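Local atomic coordinates of lectin 2 (Agrocybe aegerita, PDB entry 4TQJ), a protein that binds carbohydrate and specifically recognises non-reducing terminal N-acetylglucosamine. Residues S211-F216 and G260-V265. The protein carries 1 engineered substitution. Numbering follows the deposited sequence.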
loop_
_atom_site.group_PDB
_atom_site.type_symbol
_atom_site.label_atom_id
_atom_site.label_comp_id
_atom_site.label_asym_id
_atom_site.label_seq_id
_atom_site.Cartn_x
_atom_site.Cartn_y
_atom_site.Cartn_z
ATOM N N SER A 211 -33.435 21.589 -6.839
ATOM C CA SER A 211 -32.712 22.727 -6.300
ATOM C C SER A 211 -32.590 22.598 -4.790
ATOM O O SER A 211 -33.565 22.262 -4.125
ATOM C CB SER A 211 -33.435 24.038 -6.651
ATOM O OG SER A 211 -32.825 25.137 -5.990
ATOM N N VAL A 212 -31.408 22.882 -4.245
ATOM C CA VAL A 212 -31.211 22.789 -2.802
ATOM C C VAL A 212 -30.673 24.056 -2.130
ATOM O O VAL A 212 -30.825 24.212 -0.923
ATOM C CB VAL A 212 -30.280 21.620 -2.413
ATOM C CG1 VAL A 212 -30.915 20.280 -2.790
ATOM C CG2 VAL A 212 -28.901 21.809 -3.053
ATOM N N ILE A 213 -30.017 24.925 -2.890
ATOM C CA ILE A 213 -29.520 26.196 -2.350
ATOM C C ILE A 213 -29.657 27.278 -3.407
ATOM O O ILE A 213 -29.384 27.038 -4.588
ATOM C CB ILE A 213 -28.031 26.128 -1.918
ATOM C CG1 ILE A 213 -27.755 24.933 -1.005
ATOM C CG2 ILE A 213 -27.604 27.425 -1.215
ATOM C CD1 ILE A 213 -26.279 24.623 -0.871
ATOM N N ASP A 214 -30.087 28.467 -2.991
ATOM C CA ASP A 214 -30.209 29.593 -3.911
ATOM C C ASP A 214 -29.021 30.518 -3.702
ATOM O O ASP A 214 -29.175 31.666 -3.271
ATOM C CB ASP A 214 -31.524 30.354 -3.686
ATOM C CG ASP A 214 -32.752 29.480 -3.890
ATOM O OD1 ASP A 214 -32.659 28.460 -4.600
ATOM O OD2 ASP A 214 -33.820 29.820 -3.341
ATOM N N ASN A 215 -27.836 29.991 -3.985
ATOM C CA ASN A 215 -26.573 30.652 -3.682
ATOM C C ASN A 215 -25.419 29.827 -4.286
ATOM O O ASN A 215 -25.652 28.799 -4.936
ATOM C CB ASN A 215 -26.401 30.828 -2.162
ATOM C CG ASN A 215 -25.717 32.150 -1.790
ATOM O OD1 ASN A 215 -24.823 32.623 -2.492
ATOM N ND2 ASN A 215 -26.142 32.748 -0.672
ATOM N N PHE A 216 -24.193 30.298 -4.093
ATOM C CA PHE A 216 -23.014 29.662 -4.664
ATOM C C PHE A 216 -23.038 29.576 -6.194
ATOM O O PHE A 216 -22.323 28.767 -6.782
ATOM C CB PHE A 216 -22.800 28.258 -4.070
ATOM C CG PHE A 216 -22.559 28.251 -2.586
ATOM C CD1 PHE A 216 -21.390 28.775 -2.052
ATOM C CD2 PHE A 216 -23.495 27.706 -1.722
ATOM C CE1 PHE A 216 -21.164 28.759 -0.682
ATOM C CE2 PHE A 216 -23.278 27.687 -0.356
ATOM C CZ PHE A 216 -22.117 28.219 0.175
ATOM N N GLY A 260 -29.057 15.590 2.517
ATOM C CA GLY A 260 -29.077 16.370 1.292
ATOM C C GLY A 260 -29.961 17.596 1.384
ATOM O O GLY A 260 -30.256 18.228 0.374
ATOM N N VAL A 261 -30.387 17.941 2.594
ATOM C CA VAL A 261 -31.054 19.222 2.812
ATOM C C VAL A 261 -30.062 20.224 3.407
ATOM O O VAL A 261 -29.450 19.950 4.451
ATOM C CB VAL A 261 -32.251 19.085 3.782
ATOM C CG1 VAL A 261 -32.942 20.440 3.950
ATOM C CG2 VAL A 261 -33.244 18.027 3.282
ATOM N N PHE A 262 -29.931 21.394 2.775
ATOM C CA PHE A 262 -28.951 22.394 3.205
ATOM C C PHE A 262 -29.522 23.575 3.980
ATOM O O PHE A 262 -30.585 24.097 3.639
ATOM C CB PHE A 262 -28.122 22.879 2.008
ATOM C CG PHE A 262 -27.249 21.803 1.428
ATOM C CD1 PHE A 262 -25.948 21.648 1.857
ATOM C CD2 PHE A 262 -27.762 20.900 0.508
ATOM C CE1 PHE A 262 -25.151 20.633 1.354
ATOM C CE2 PHE A 262 -26.972 19.883 -0.005
ATOM C CZ PHE A 262 -25.668 19.750 0.420
ATOM N N GLY A 263 -28.795 23.980 5.022
ATOM C CA GLY A 263 -29.164 25.101 5.862
ATOM C C GLY A 263 -28.750 26.450 5.289
ATOM O O GLY A 263 -28.270 26.542 4.161
ATOM N N GLN A 264 -28.947 27.509 6.064
ATOM C CA GLN A 264 -28.655 28.849 5.575
ATOM C C GLN A 264 -27.162 29.035 5.288
ATOM O O GLN A 264 -26.307 28.393 5.898
ATOM C CB GLN A 264 -29.166 29.917 6.545
ATOM C CG GLN A 264 -28.612 29.799 7.943
ATOM C CD GLN A 264 -29.119 30.895 8.871
ATOM O OE1 GLN A 264 -29.737 30.610 9.907
ATOM N NE2 GLN A 264 -28.850 32.160 8.509
ATOM N N VAL A 265 -26.864 29.921 4.347
ATOM C CA VAL A 265 -25.493 30.155 3.917
ATOM C C VAL A 265 -24.840 31.222 4.781
ATOM O O VAL A 265 -25.247 32.389 4.754
ATOM C CB VAL A 265 -25.473 30.592 2.455
ATOM C CG1 VAL A 265 -24.059 30.933 2.009
ATOM C CG2 VAL A 265 -26.091 29.497 1.587
HETATM O O HOH W 1 -31.881 22.252 0.817
HETATM O O HOH W 2 -31.269 25.802 1.291
#
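Ile213 packs obliquely against Phe262 and joins the edge strand 210-213 of one propeller blade to the loop before strand 266-269 of the next. Its side chain can be followed outward. CB carries two branches that serve different partners. The Ile213 and Val265 side chains cross at about a right angle, with Ile213 CG2 3.8 Å from Val265 CG2. Ile213 CG1 lies anti to the carbonyl carbon (chi1 -51°) and touches Phe262 CB at 3.7 Å. At the tip, Ile213 CD1 comes to 3.8 Å from Phe262 CG and makes an off-centre CH-pi contact, 4.3 Å from the ring centroid and 30° off the ring normal. Val212 meets the same ring through CG2, which is 3.8 Å from Phe262 CD2. Val212 and Ile213 both pair with Val195 in a classic beta bulge, and both turn their side chains to the loop.

Further along, Val265 and Phe216 reach toward each other tip to tip, with Val265 CG1 3.8 Å from Phe216 CZ. The amide ND2 of Asn215 lies beside the same methyl. Asn215 OD1 accepts bonds from Phe216 N and from Trp223 NE1, which fixes the amide. Ile243 of the second blade touches Ile213, Phe216 and Phe262, and Trp252 touches Phe216 and Val265, extending the apolar cluster.

No direct hydrogen bond crosses the contact. Two waters link the backbones instead. Both donate to Val212 O. One accepts from Phe262 N at 2.9 Å, and the other donates to Phe262 O. Adjacent blades are thus joined here by apolar side chains, with water bonding to Val212 O and to the N and O of Phe262.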